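Local structure of putative uncharacterized protein PH0242 (Pyrococcus horikoshii, 3VU1) at residues Tyr365-Gly370 and Ala442-Asn447; Gly373-Lys378 and Ile438-Glu443; Leu391-Ile396 and Phe420-Leu425. The protein is the C-terminal globular domain of an archaeal oligosaccharyltransferase of the AglB family, a largely beta-stranded part of the enzyme modelled with a bound calcium ion. One frame throughout, in Å; residues are numbered along the deposited sequence.

Interaction 1 (Tyr365-Gly370 and Ala442-Asn447); sequences YIMREG and AEMPKN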
ATOM      1  N   TYR A 365      -9.541   8.267 -20.156  1.00 40.66           N
ATOM      2  CA  TYR A 365     -10.833   8.024 -20.786  1.00 40.54           C
ATOM      3  C   TYR A 365     -10.641   7.916 -22.301  1.00 43.27           C
ATOM      4  O   TYR A 365     -10.949   8.805 -23.061  1.00 48.88           O
ATOM      5  CB  TYR A 365     -11.850   9.086 -20.394  1.00 37.28           C
ATOM      6  CG  TYR A 365     -13.282   8.578 -20.217  1.00 38.66           C
ATOM      7  CD1 TYR A 365     -13.952   8.777 -19.022  1.00 39.66           C
ATOM      8  CD2 TYR A 365     -13.967   7.924 -21.248  1.00 39.55           C
ATOM      9  CE1 TYR A 365     -15.253   8.354 -18.843  1.00 41.28           C
ATOM     10  CE2 TYR A 365     -15.274   7.484 -21.084  1.00 39.21           C
ATOM     11  CZ  TYR A 365     -15.917   7.712 -19.875  1.00 41.79           C
ATOM     12  OH  TYR A 365     -17.219   7.293 -19.647  1.00 40.14           O
ATOM     13  N   ILE A 366     -10.099   6.782 -22.693  1.00 47.01           N
ATOM     14  CA  ILE A 366      -9.747   6.434 -24.042  1.00 46.33           C
ATOM     15  C   ILE A 366     -10.890   6.584 -25.060  1.00 49.43           C
ATOM     16  O   ILE A 366     -10.674   7.135 -26.136  1.00 51.37           O
ATOM     17  CB  ILE A 366      -9.042   5.041 -23.997  1.00 48.62           C
ATOM     18  CG1 ILE A 366      -7.549   5.226 -24.167  1.00 53.69           C
ATOM     19  CG2 ILE A 366      -9.455   4.091 -25.087  1.00 49.83           C
ATOM     20  CD1 ILE A 366      -7.062   6.613 -23.795  1.00 52.34           C
ATOM     21  N   MET A 367     -12.096   6.125 -24.722  1.00 50.31           N
ATOM     22  CA  MET A 367     -13.247   6.185 -25.633  1.00 49.84           C
ATOM     23  C   MET A 367     -14.565   6.221 -24.870  1.00 52.27           C
ATOM     24  O   MET A 367     -14.682   5.615 -23.786  1.00 50.16           O
ATOM     25  CB  MET A 367     -13.296   4.970 -26.542  1.00 53.12           C
ATOM     26  CG  MET A 367     -12.058   4.663 -27.361  1.00 56.46           C
ATOM     27  SD  MET A 367     -12.320   3.122 -28.269  1.00 68.90           S
ATOM     28  CE  MET A 367     -13.177   3.731 -29.721  1.00 67.21           C
ATOM     29  N   ARG A 368     -15.556   6.925 -25.428  1.00 51.16           N
ATOM     30  CA  ARG A 368     -16.903   6.926 -24.834  1.00 52.85           C
ATOM     31  C   ARG A 368     -17.677   5.716 -25.349  1.00 49.92           C
ATOM     32  O   ARG A 368     -17.319   5.153 -26.394  1.00 47.13           O
ATOM     33  CB  ARG A 368     -17.658   8.229 -25.089  1.00 56.12           C
ATOM     34  CG  ARG A 368     -16.995   9.450 -24.489  1.00 59.82           C
ATOM     35  CD  ARG A 368     -17.884  10.673 -24.605  1.00 68.46           C
ATOM     36  NE  ARG A 368     -17.099  11.845 -24.997  1.00 79.40           N
ATOM     37  CZ  ARG A 368     -17.352  13.102 -24.629  1.00 88.49           C
ATOM     38  NH1 ARG A 368     -18.382  13.392 -23.832  1.00 89.55           N
ATOM     39  NH2 ARG A 368     -16.564  14.082 -25.059  1.00 86.19           N
ATOM     40  N   GLU A 369     -18.694   5.287 -24.600  1.00 49.73           N
ATOM     41  CA  GLU A 369     -19.438   4.080 -24.980  1.00 55.55           C
ATOM     42  C   GLU A 369     -20.096   4.323 -26.351  1.00 58.50           C
ATOM     43  O   GLU A 369     -20.562   5.441 -26.617  1.00 56.86           O
ATOM     44  CB  GLU A 369     -20.444   3.657 -23.891  1.00 53.57           C
ATOM     45  CG  GLU A 369     -21.542   4.661 -23.563  1.00 52.73           C
ATOM     46  CD  GLU A 369     -22.195   4.431 -22.201  1.00 56.78           C
ATOM     47  OE1 GLU A 369     -21.893   3.431 -21.521  1.00 60.41           O
ATOM     48  OE2 GLU A 369     -23.012   5.269 -21.788  1.00 56.12           O
ATOM     49  N   GLY A 370     -20.072   3.315 -27.226  1.00 52.89           N
ATOM     50  CA  GLY A 370     -20.554   3.490 -28.597  1.00 52.77           C
ATOM     51  C   GLY A 370     -19.511   3.830 -29.657  1.00 52.72           C
ATOM     52  O   GLY A 370     -19.651   3.404 -30.797  1.00 50.62           O
ATOM     53  N   ALA A 442     -10.973  -0.462 -32.372  1.00 64.43           N
ATOM     54  CA  ALA A 442     -11.585  -0.480 -31.046  1.00 65.22           C
ATOM     55  C   ALA A 442     -13.079  -0.167 -31.045  1.00 65.02           C
ATOM     56  O   ALA A 442     -13.507   0.851 -31.587  1.00 65.44           O
ATOM     57  CB  ALA A 442     -10.836   0.468 -30.117  1.00 63.99           C
ATOM     58  N   GLU A 443     -13.857  -1.037 -30.404  1.00 63.84           N
ATOM     59  CA  GLU A 443     -15.304  -0.881 -30.314  1.00 66.23           C
ATOM     60  C   GLU A 443     -15.762  -0.755 -28.842  1.00 62.83           C
ATOM     61  O   GLU A 443     -15.671  -1.702 -28.057  1.00 59.45           O
ATOM     62  CB  GLU A 443     -15.944  -2.117 -30.940  1.00 80.22           C
ATOM     63  CG  GLU A 443     -17.100  -1.915 -31.913  1.00 84.48           C
ATOM     64  CD  GLU A 443     -17.332  -3.181 -32.749  1.00 97.22           C
ATOM     65  OE1 GLU A 443     -17.117  -3.154 -33.988  1.00 88.30           O
ATOM     66  OE2 GLU A 443     -17.697  -4.232 -32.163  1.00104.34           O
ATOM     67  N   MET A 444     -16.261   0.410 -28.462  1.00 59.04           N
ATOM     68  CA  MET A 444     -16.912   0.540 -27.162  1.00 60.44           C
ATOM     69  C   MET A 444     -18.373   0.113 -27.279  1.00 61.22           C
ATOM     70  O   MET A 444     -19.137   0.713 -28.044  1.00 64.56           O
ATOM     71  CB  MET A 444     -16.852   1.985 -26.643  1.00 60.22           C
ATOM     72  CG  MET A 444     -15.556   2.384 -25.959  1.00 59.03           C
ATOM     73  SD  MET A 444     -15.332   1.681 -24.311  1.00 57.49           S
ATOM     74  CE  MET A 444     -16.512   2.566 -23.299  1.00 53.89           C
ATOM     75  N   PRO A 445     -18.777  -0.917 -26.524  1.00 55.84           N
ATOM     76  CA  PRO A 445     -20.203  -1.217 -26.476  1.00 56.58           C
ATOM     77  C   PRO A 445     -20.927  -0.020 -25.909  1.00 59.21           C
ATOM     78  O   PRO A 445     -20.458   0.562 -24.941  1.00 68.63           O
ATOM     79  CB  PRO A 445     -20.289  -2.371 -25.477  1.00 56.59           C
ATOM     80  CG  PRO A 445     -18.919  -2.950 -25.429  1.00 54.81           C
ATOM     81  CD  PRO A 445     -17.985  -1.807 -25.665  1.00 54.25           C
ATOM     82  N   LYS A 446     -22.037   0.383 -26.505  1.00 64.94           N
ATOM     83  CA  LYS A 446     -22.879   1.406 -25.873  1.00 71.70           C
ATOM     84  C   LYS A 446     -23.440   0.810 -24.564  1.00 72.55           C
ATOM     85  O   LYS A 446     -23.629  -0.412 -24.460  1.00 79.27           O
ATOM     86  CB  LYS A 446     -23.961   1.941 -26.849  1.00 76.59           C
ATOM     87  CG  LYS A 446     -25.071   0.989 -27.353  1.00 81.51           C
ATOM     88  CD  LYS A 446     -24.675  -0.473 -27.642  1.00 91.70           C
ATOM     89  CE  LYS A 446     -23.816  -0.713 -28.891  1.00 91.61           C
ATOM     90  NZ  LYS A 446     -24.585  -0.886 -30.158  1.00 84.25           N
ATOM     91  N   ASN A 447     -23.649   1.639 -23.548  1.00 68.08           N
ATOM     92  CA  ASN A 447     -24.126   1.131 -22.241  1.00 73.54           C
ATOM     93  C   ASN A 447     -23.100   0.433 -21.316  1.00 69.68           C
ATOM     94  O   ASN A 447     -23.462   0.043 -20.195  1.00 66.70           O
ATOM     95  CB  ASN A 447     -25.321   0.179 -22.407  1.00 77.65           C
ATOM     96  CG  ASN A 447     -26.397   0.743 -23.296  1.00 82.74           C
ATOM     97  OD1 ASN A 447     -27.012   1.763 -22.972  1.00 83.89           O
ATOM     98  ND2 ASN A 447     -26.633   0.082 -24.432  1.00 85.08           N
TER
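Gly370 and Met444 join the loop 365-370 to the chain 442-447, which leaves a strand at Glu443 and runs on toward helix 448-460; the two paths diverge by 62° and come nearest at Gly370 and Lys446. This is a loop packed on the end of strand 434-443, both within the range of the Peripheral 2 family. Its one hydrogen bond runs from Gly370 N to Met444 O (2.9 Å), a bent bond whose donor stands well above the carbonyl plane. Gly370 has a positive phi of 95°, a conformation in which a beta carbon would press on the preceding carbonyl oxygen.

Two methionines fill the buried side, sliding past each other in opposite directions. Met367 CB touches Met444 CG at 3.5 Å. Farther out, Met367 SD lies 3.6 Å from Ala442 CB, and the chain bends at chi3 (85°), which sets CE beside the Ala442 carbonyl oxygen. Met444 is folded at both chi2 and chi3; its CB and CG lie against the Arg368 carbonyl oxygen, and CE reaches 3.7 Å from Glu369 CA. Val356 backs Met367, while Leu391 and Val471 back Met444, so both thioethers belong to the domain's apolar interior.

Glu369 works on the outer side. Its carboxylate is held by the start of helix 448-460, OE2 by the Ser450 hydroxyl and OE1 by the backbone N of Ile449. On the way there, Glu369 CB passes 3.3 Å from Pro445 O.

Interaction 2 (Gly373-Lys378 and Ile438-Glu443); sequences GRLELK and IVVNAE
Leu375 and Val440 sit at the middle of an antiparallel strand pair, 373-378 against 438-443, within a large antiparallel sheet; both strands fall in the range of the Peripheral 2 family. The strand directions differ by 136°, a marked twist, yet the register is unbroken: hydrogen-bonded pairs Gly373-Ala442, Leu375-Val440 and Leu377-Ile438 alternate with non-hydrogen-bonded pairs Arg374-Asn441 and Glu376-Val439. Each hydrogen-bonded pair makes two backbone bonds. Those at Gly373-Ala442 are the most bent, and Leu377 N to Ile438 O is the straightest.

The tightly packed face carries Leu375, Leu377, Ile438, Val440 and Ala442. Leu375 and Val440 lie side by side and point the same way, with CD2 of the leucine 3.9 Å from CG2 of the valine. Next along, Leu377 and Ile438 cross obliquely, and CD1 of Leu377 meets CG2 of Ile438 at 3.8 Å. Leu425 and Leu389 of the neighbouring hairpin and Phe475 pack on this face, and Val354 of the adjoining strand 336-356 flanks the two leucines.

The opposite face is looser and largely exposed. The Arg374 chain bends at chi3, and Val439 CG1 stands over one face of its guanidinium, displaced toward the rim, 3.3 Å from Arg374 NH2. Arg374 CG also passes 3.7 Å from Asn441 OD1, the guanidinium and amide planes being turned 74° apart. Along its own strand, Arg374 NH1 makes a long ion pair with Glu376 OE2 at 3.8 Å. The chemistry thus divides by face: apolar branches bury one side, while on the other the charged groups make weak, solvent-accessible contacts; the six backbone bonds between the strands supply the directional hold.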
ATOM      1  N   GLY A 373     -12.991   3.033 -33.725  1.00 65.02           N
ATOM      2  CA  GLY A 373     -11.819   3.530 -34.486  1.00 64.12           C
ATOM      3  C   GLY A 373     -10.402   2.996 -34.301  1.00 62.08           C
ATOM      4  O   GLY A 373     -10.147   2.098 -33.511  1.00 67.08           O
ATOM      5  N   ARG A 374      -9.472   3.552 -35.066  1.00 61.78           N
ATOM      6  CA  ARG A 374      -8.078   3.207 -34.929  1.00 63.74           C
ATOM      7  C   ARG A 374      -7.507   3.857 -33.683  1.00 67.27           C
ATOM      8  O   ARG A 374      -7.616   5.074 -33.490  1.00 65.79           O
ATOM      9  CB  ARG A 374      -7.287   3.597 -36.166  1.00 65.19           C
ATOM     10  CG  ARG A 374      -7.125   2.444 -37.150  1.00 77.37           C
ATOM     11  CD  ARG A 374      -6.433   2.890 -38.433  1.00 82.65           C
ATOM     12  NE  ARG A 374      -5.285   3.749 -38.146  1.00 81.10           N
ATOM     13  CZ  ARG A 374      -4.017   3.378 -38.284  1.00 82.79           C
ATOM     14  NH1 ARG A 374      -3.040   4.234 -37.983  1.00 80.10           N
ATOM     15  NH2 ARG A 374      -3.729   2.157 -38.728  1.00 79.34           N
ATOM     16  N   LEU A 375      -6.919   3.012 -32.835  1.00 66.84           N
ATOM     17  CA  LEU A 375      -6.362   3.409 -31.554  1.00 59.05           C
ATOM     18  C   LEU A 375      -4.884   3.183 -31.633  1.00 56.82           C
ATOM     19  O   LEU A 375      -4.459   2.087 -32.008  1.00 55.26           O
ATOM     20  CB  LEU A 375      -6.970   2.545 -30.450  1.00 60.83           C
ATOM     21  CG  LEU A 375      -6.329   2.444 -29.059  1.00 61.88           C
ATOM     22  CD1 LEU A 375      -6.495   3.737 -28.265  1.00 57.49           C
ATOM     23  CD2 LEU A 375      -6.914   1.249 -28.303  1.00 59.01           C
ATOM     24  N   GLU A 376      -4.109   4.219 -31.301  1.00 56.81           N
ATOM     25  CA  GLU A 376      -2.643   4.170 -31.378  1.00 60.61           C
ATOM     26  C   GLU A 376      -1.984   4.451 -30.027  1.00 61.59           C
ATOM     27  O   GLU A 376      -2.114   5.545 -29.474  1.00 62.19           O
ATOM     28  CB  GLU A 376      -2.112   5.155 -32.417  1.00 67.01           C
ATOM     29  CG  GLU A 376      -2.517   4.861 -33.860  1.00 77.08           C
ATOM     30  CD  GLU A 376      -2.854   6.131 -34.646  1.00 83.11           C
ATOM     31  OE1 GLU A 376      -1.939   6.965 -34.889  1.00 76.15           O
ATOM     32  OE2 GLU A 376      -4.050   6.298 -35.008  1.00 87.35           O
ATOM     33  N   LEU A 377      -1.278   3.448 -29.509  1.00 60.50           N
ATOM     34  CA  LEU A 377      -0.620   3.515 -28.209  1.00 55.76           C
ATOM     35  C   LEU A 377       0.850   3.270 -28.395  1.00 55.67           C
ATOM     36  O   LEU A 377       1.251   2.483 -29.247  1.00 57.36           O
ATOM     37  CB  LEU A 377      -1.102   2.395 -27.293  1.00 51.52           C
ATOM     38  CG  LEU A 377      -2.584   2.221 -27.068  1.00 54.47           C
ATOM     39  CD1 LEU A 377      -2.922   0.758 -26.879  1.00 55.14           C
ATOM     40  CD2 LEU A 377      -3.003   3.028 -25.861  1.00 57.70           C
ATOM     41  N   LYS A 378       1.643   3.931 -27.571  1.00 53.60           N
ATOM     42  CA  LYS A 378       3.028   3.587 -27.399  1.00 58.28           C
ATOM     43  C   LYS A 378       3.188   3.233 -25.915  1.00 58.10           C
ATOM     44  O   LYS A 378       2.868   4.032 -25.020  1.00 60.71           O
ATOM     45  CB  LYS A 378       3.938   4.750 -27.838  1.00 67.24           C
ATOM     46  CG  LYS A 378       4.576   4.575 -29.217  1.00 78.20           C
ATOM     47  CD  LYS A 378       4.318   5.731 -30.201  1.00 90.72           C
ATOM     48  CE  LYS A 378       4.690   7.124 -29.679  1.00 96.33           C
ATOM     49  NZ  LYS A 378       6.130   7.290 -29.321  1.00 95.14           N
ATOM     50  N   ILE A 438       1.581   0.296 -30.910  1.00 55.72           N
ATOM     51  CA  ILE A 438       0.438  -0.591 -31.029  1.00 56.76           C
ATOM     52  C   ILE A 438      -0.706   0.090 -31.765  1.00 58.18           C
ATOM     53  O   ILE A 438      -1.069   1.233 -31.447  1.00 55.12           O
ATOM     54  CB  ILE A 438       0.001  -1.160 -29.650  1.00 58.85           C
ATOM     55  CG1 ILE A 438       0.765  -2.444 -29.336  1.00 57.68           C
ATOM     56  CG2 ILE A 438      -1.479  -1.504 -29.618  1.00 58.83           C
ATOM     57  CD1 ILE A 438       2.073  -2.214 -28.622  1.00 60.82           C
ATOM     58  N   VAL A 439      -1.256  -0.631 -32.752  1.00 56.42           N
ATOM     59  CA  VAL A 439      -2.364  -0.143 -33.562  1.00 55.94           C
ATOM     60  C   VAL A 439      -3.467  -1.200 -33.662  1.00 55.81           C
ATOM     61  O   VAL A 439      -3.197  -2.345 -34.013  1.00 57.18           O
ATOM     62  CB  VAL A 439      -1.890   0.260 -34.978  1.00 59.90           C
ATOM     63  CG1 VAL A 439      -3.007   1.000 -35.705  1.00 64.23           C
ATOM     64  CG2 VAL A 439      -0.620   1.122 -34.924  1.00 57.00           C
ATOM     65  N   VAL A 440      -4.703  -0.819 -33.341  1.00 53.43           N
ATOM     66  CA  VAL A 440      -5.825  -1.769 -33.296  1.00 53.71           C
ATOM     67  C   VAL A 440      -7.144  -1.046 -33.537  1.00 54.93           C
ATOM     68  O   VAL A 440      -7.238   0.172 -33.309  1.00 50.67           O
ATOM     69  CB  VAL A 440      -5.925  -2.567 -31.947  1.00 54.11           C
ATOM     70  CG1 VAL A 440      -4.768  -3.548 -31.785  1.00 53.86           C
ATOM     71  CG2 VAL A 440      -6.035  -1.641 -30.736  1.00 52.38           C
ATOM     72  N   ASN A 441      -8.150  -1.802 -33.999  1.00 60.79           N
ATOM     73  CA  ASN A 441      -9.527  -1.306 -34.117  1.00 65.99           C
ATOM     74  C   ASN A 441     -10.262  -1.497 -32.806  1.00 66.75           C
ATOM     75  O   ASN A 441     -10.202  -2.576 -32.200  1.00 67.71           O
ATOM     76  CB  ASN A 441     -10.290  -2.019 -35.239  1.00 74.26           C
ATOM     77  CG  ASN A 441      -9.858  -1.577 -36.635  1.00 82.03           C
ATOM     78  OD1 ASN A 441      -9.299  -0.487 -36.836  1.00 81.97           O
ATOM     79  ND2 ASN A 441     -10.134  -2.427 -37.615  1.00 81.24           N
ATOM     80  N   ALA A 442     -10.973  -0.462 -32.372  1.00 64.43           N
ATOM     81  CA  ALA A 442     -11.585  -0.480 -31.046  1.00 65.22           C
ATOM     82  C   ALA A 442     -13.079  -0.167 -31.045  1.00 65.02           C
ATOM     83  O   ALA A 442     -13.507   0.851 -31.587  1.00 65.44           O
ATOM     84  CB  ALA A 442     -10.836   0.468 -30.117  1.00 63.99           C
ATOM     85  N   GLU A 443     -13.857  -1.037 -30.404  1.00 63.84           N
ATOM     86  CA  GLU A 443     -15.304  -0.881 -30.314  1.00 66.23           C
ATOM     87  C   GLU A 443     -15.762  -0.755 -28.842  1.00 62.83           C
ATOM     88  O   GLU A 443     -15.671  -1.702 -28.057  1.00 59.45           O
ATOM     89  CB  GLU A 443     -15.944  -2.117 -30.940  1.00 80.22           C
ATOM     90  CG  GLU A 443     -17.100  -1.915 -31.913  1.00 84.48           C
ATOM     91  CD  GLU A 443     -17.332  -3.181 -32.749  1.00 97.22           C
ATOM     92  OE1 GLU A 443     -17.117  -3.154 -33.988  1.00 88.30           O
ATOM     93  OE2 GLU A 443     -17.697  -4.232 -32.163  1.00104.34           O
TER

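Interaction 3 (Leu391-Ile396 and Phe420-Leu425); sequences LRATFI and FFITKL
Leu391 opens the pairing of strands 391-396 and 420-425, the two arms of an antiparallel beta hairpin, at a classic beta bulge where Ile422 and Thr423 both face it. Its N donates to Thr423 O (2.8 Å). Its O accepts a bond from Ile422 N (2.7 Å) and a weak one from Thr423 N. The Leu391 side chain lies alongside Thr423, CG against CG2, and its CD2 meets Leu425 CD1 at 3.7 Å.

Arg392, on the other face, has CG anti to its backbone N (chi1 -162°), which brings CG 3.7 Å from Phe421 CD2; NH1 hydrogen-bonds Ser81 O and NH2 makes a salt bridge with Glu472. Ala393 exchanges backbone bonds with Phe420, and its CB makes a CH-pi contact over one face of the Phe420 ring, 3.9 Å from the centroid. Ile422 CD1 packs against the same CB. At Phe395 the ring meets that of Phe420 rim to rim, with planes only 20° apart; Tyr452 of helix 448-460 touches both.

Backbone bonds thus hold the hairpin through the bulge, where Leu391 O serves two donors, while Ala393 and Phe395 make apolar contact with Ile449 of that helix.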
ATOM      1  N   LEU A 391      -9.957  -3.095 -22.894  1.00 41.22           N
ATOM      2  CA  LEU A 391     -10.437  -1.826 -22.406  1.00 42.59           C
ATOM      3  C   LEU A 391     -10.998  -2.122 -21.036  1.00 44.16           C
ATOM      4  O   LEU A 391     -11.821  -3.041 -20.882  1.00 44.99           O
ATOM      5  CB  LEU A 391     -11.511  -1.213 -23.313  1.00 41.62           C
ATOM      6  CG  LEU A 391     -11.134  -0.696 -24.717  1.00 44.92           C
ATOM      7  CD1 LEU A 391     -12.327   0.087 -25.263  1.00 45.93           C
ATOM      8  CD2 LEU A 391      -9.871   0.164 -24.752  1.00 40.27           C
ATOM      9  N   ARG A 392     -10.538  -1.345 -20.052  1.00 41.90           N
ATOM     10  CA  ARG A 392     -10.878  -1.571 -18.659  1.00 41.78           C
ATOM     11  C   ARG A 392     -11.586  -0.374 -18.089  1.00 39.84           C
ATOM     12  O   ARG A 392     -11.156   0.754 -18.296  1.00 40.60           O
ATOM     13  CB  ARG A 392      -9.625  -1.874 -17.809  1.00 38.41           C
ATOM     14  CG  ARG A 392      -9.973  -2.543 -16.478  1.00 39.21           C
ATOM     15  CD  ARG A 392      -8.806  -2.563 -15.516  1.00 39.45           C
ATOM     16  NE  ARG A 392      -8.267  -1.220 -15.320  1.00 39.06           N
ATOM     17  CZ  ARG A 392      -7.029  -0.949 -14.920  1.00 35.52           C
ATOM     18  NH1 ARG A 392      -6.159  -1.922 -14.663  1.00 34.91           N
ATOM     19  NH2 ARG A 392      -6.660   0.304 -14.808  1.00 34.10           N
ATOM     20  N   ALA A 393     -12.659  -0.623 -17.353  1.00 37.99           N
ATOM     21  CA  ALA A 393     -13.337   0.459 -16.648  1.00 39.94           C
ATOM     22  C   ALA A 393     -12.933   0.491 -15.176  1.00 38.88           C
ATOM     23  O   ALA A 393     -12.708  -0.578 -14.564  1.00 34.20           O
ATOM     24  CB  ALA A 393     -14.856   0.326 -16.777  1.00 39.48           C
ATOM     25  N   THR A 394     -12.848   1.712 -14.623  1.00 36.10           N
ATOM     26  CA  THR A 394     -12.637   1.896 -13.194  1.00 36.08           C
ATOM     27  C   THR A 394     -13.623   2.942 -12.722  1.00 37.98           C
ATOM     28  O   THR A 394     -13.609   4.068 -13.217  1.00 37.58           O
ATOM     29  CB  THR A 394     -11.194   2.350 -12.843  1.00 37.32           C
ATOM     30  OG1 THR A 394     -10.238   1.434 -13.380  1.00 39.51           O
ATOM     31  CG2 THR A 394     -10.981   2.385 -11.341  1.00 36.23           C
ATOM     32  N   PHE A 395     -14.478   2.553 -11.775  1.00 37.46           N
ATOM     33  CA  PHE A 395     -15.372   3.476 -11.082  1.00 39.22           C
ATOM     34  C   PHE A 395     -14.869   3.722  -9.663  1.00 41.82           C
ATOM     35  O   PHE A 395     -14.785   2.795  -8.841  1.00 42.91           O
ATOM     36  CB  PHE A 395     -16.779   2.878 -10.965  1.00 41.18           C
ATOM     37  CG  PHE A 395     -17.571   2.901 -12.234  1.00 41.07           C
ATOM     38  CD1 PHE A 395     -18.676   3.739 -12.350  1.00 42.52           C
ATOM     39  CD2 PHE A 395     -17.242   2.071 -13.297  1.00 40.52           C
ATOM     40  CE1 PHE A 395     -19.429   3.759 -13.513  1.00 41.73           C
ATOM     41  CE2 PHE A 395     -17.988   2.094 -14.469  1.00 44.57           C
ATOM     42  CZ  PHE A 395     -19.077   2.940 -14.576  1.00 43.64           C
ATOM     43  N   ILE A 396     -14.526   4.965  -9.366  1.00 40.75           N
ATOM     44  CA  ILE A 396     -14.236   5.330  -7.993  1.00 37.80           C
ATOM     45  C   ILE A 396     -15.436   6.125  -7.531  1.00 38.84           C
ATOM     46  O   ILE A 396     -15.813   7.138  -8.170  1.00 39.20           O
ATOM     47  CB  ILE A 396     -12.952   6.168  -7.861  1.00 34.25           C
ATOM     48  CG1 ILE A 396     -11.730   5.264  -8.015  1.00 35.32           C
ATOM     49  CG2 ILE A 396     -12.920   6.847  -6.501  1.00 32.24           C
ATOM     50  CD1 ILE A 396     -10.411   5.998  -8.246  1.00 36.37           C
ATOM     51  N   PHE A 420     -13.533  -3.425 -14.070  1.00 38.83           N
ATOM     52  CA  PHE A 420     -13.998  -4.536 -14.870  1.00 35.69           C
ATOM     53  C   PHE A 420     -13.521  -4.353 -16.281  1.00 38.29           C
ATOM     54  O   PHE A 420     -13.314  -3.228 -16.733  1.00 40.34           O
ATOM     55  CB  PHE A 420     -15.526  -4.760 -14.783  1.00 36.61           C
ATOM     56  CG  PHE A 420     -16.380  -3.584 -15.211  1.00 36.91           C
ATOM     57  CD1 PHE A 420     -16.849  -2.657 -14.271  1.00 36.22           C
ATOM     58  CD2 PHE A 420     -16.770  -3.423 -16.551  1.00 35.67           C
ATOM     59  CE1 PHE A 420     -17.674  -1.590 -14.668  1.00 37.95           C
ATOM     60  CE2 PHE A 420     -17.581  -2.347 -16.948  1.00 34.92           C
ATOM     61  CZ  PHE A 420     -18.044  -1.432 -16.008  1.00 33.82           C
ATOM     62  N   PHE A 421     -13.306  -5.470 -16.962  1.00 43.35           N
ATOM     63  CA  PHE A 421     -12.885  -5.457 -18.353  1.00 45.19           C
ATOM     64  C   PHE A 421     -14.085  -5.310 -19.274  1.00 47.25           C
ATOM     65  O   PHE A 421     -14.989  -6.136 -19.257  1.00 49.67           O
ATOM     66  CB  PHE A 421     -12.079  -6.707 -18.665  1.00 47.49           C
ATOM     67  CG  PHE A 421     -10.750  -6.729 -17.980  1.00 53.94           C
ATOM     68  CD1 PHE A 421     -10.489  -7.640 -16.970  1.00 58.38           C
ATOM     69  CD2 PHE A 421      -9.760  -5.797 -18.318  1.00 55.36           C
ATOM     70  CE1 PHE A 421      -9.254  -7.639 -16.327  1.00 62.45           C
ATOM     71  CE2 PHE A 421      -8.524  -5.791 -17.676  1.00 58.10           C
ATOM     72  CZ  PHE A 421      -8.272  -6.717 -16.682  1.00 59.48           C
ATOM     73  N   ILE A 422     -14.094  -4.233 -20.058  1.00 50.87           N
ATOM     74  CA  ILE A 422     -15.208  -3.916 -20.958  1.00 50.62           C
ATOM     75  C   ILE A 422     -15.147  -4.835 -22.179  1.00 52.14           C
ATOM     76  O   ILE A 422     -16.117  -5.506 -22.492  1.00 50.48           O
ATOM     77  CB  ILE A 422     -15.178  -2.436 -21.410  1.00 51.02           C
ATOM     78  CG1 ILE A 422     -15.197  -1.492 -20.209  1.00 49.57           C
ATOM     79  CG2 ILE A 422     -16.344  -2.114 -22.340  1.00 52.37           C
ATOM     80  CD1 ILE A 422     -14.427  -0.216 -20.475  1.00 49.89           C
ATOM     81  N   THR A 423     -13.994  -4.874 -22.846  1.00 51.21           N
ATOM     82  CA  THR A 423     -13.844  -5.636 -24.064  1.00 50.74           C
ATOM     83  C   THR A 423     -12.378  -5.951 -24.310  1.00 53.53           C
ATOM     84  O   THR A 423     -11.492  -5.182 -23.920  1.00 57.87           O
ATOM     85  CB  THR A 423     -14.398  -4.869 -25.287  1.00 53.92           C
ATOM     86  OG1 THR A 423     -14.336  -5.715 -26.433  1.00 60.14           O
ATOM     87  CG2 THR A 423     -13.566  -3.602 -25.595  1.00 54.23           C
ATOM     88  N   LYS A 424     -12.138  -7.080 -24.971  1.00 53.39           N
ATOM     89  CA  LYS A 424     -10.807  -7.523 -25.345  1.00 52.78           C
ATOM     90  C   LYS A 424     -10.543  -6.973 -26.723  1.00 53.00           C
ATOM     91  O   LYS A 424     -11.398  -7.062 -27.571  1.00 57.31           O
ATOM     92  CB  LYS A 424     -10.788  -9.044 -25.386  1.00 52.55           C
ATOM     93  CG  LYS A 424      -9.413  -9.671 -25.306  1.00 55.85           C
ATOM     94  CD  LYS A 424      -9.614 -11.147 -25.023  1.00 61.17           C
ATOM     95  CE  LYS A 424      -8.307 -11.856 -24.746  1.00 61.25           C
ATOM     96  NZ  LYS A 424      -8.523 -13.327 -24.693  1.00 60.27           N
ATOM     97  N   LEU A 425      -9.380  -6.383 -26.954  1.00 54.35           N
ATOM     98  CA  LEU A 425      -9.130  -5.743 -28.243  1.00 51.62           C
ATOM     99  C   LEU A 425      -8.226  -6.547 -29.145  1.00 51.84           C
ATOM    100  O   LEU A 425      -8.297  -6.406 -30.364  1.00 54.53           O
ATOM    101  CB  LEU A 425      -8.549  -4.334 -28.083  1.00 50.80           C
ATOM    102  CG  LEU A 425      -9.323  -3.189 -27.437  1.00 50.99           C
ATOM    103  CD1 LEU A 425      -8.446  -1.944 -27.435  1.00 50.10           C
ATOM    104  CD2 LEU A 425     -10.645  -2.918 -28.131  1.00 49.17           C
TER

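From the N terminus, the chain first passes the loop 365-370, then strand 373-378, then the hairpin arm 391-396. The return visits them in reverse: 420-425 closes the innermost loop (interaction 3), 438-443 closes interaction 2 around it, and 442-447 closes interaction 1 around both, so the three nest without crossing. Interactions 1 and 2 share Ala442 and Glu443, the end of strand 434-443. The hairpin packs against both outer contacts: Leu425 CD1 lies 3.6 Å from Leu375 CD2, and Leu391 CD1 lies 3.5 Å from Met444 SD. Together they tie loop, strand pair and hairpin around one apolar interior beside helix 448-460.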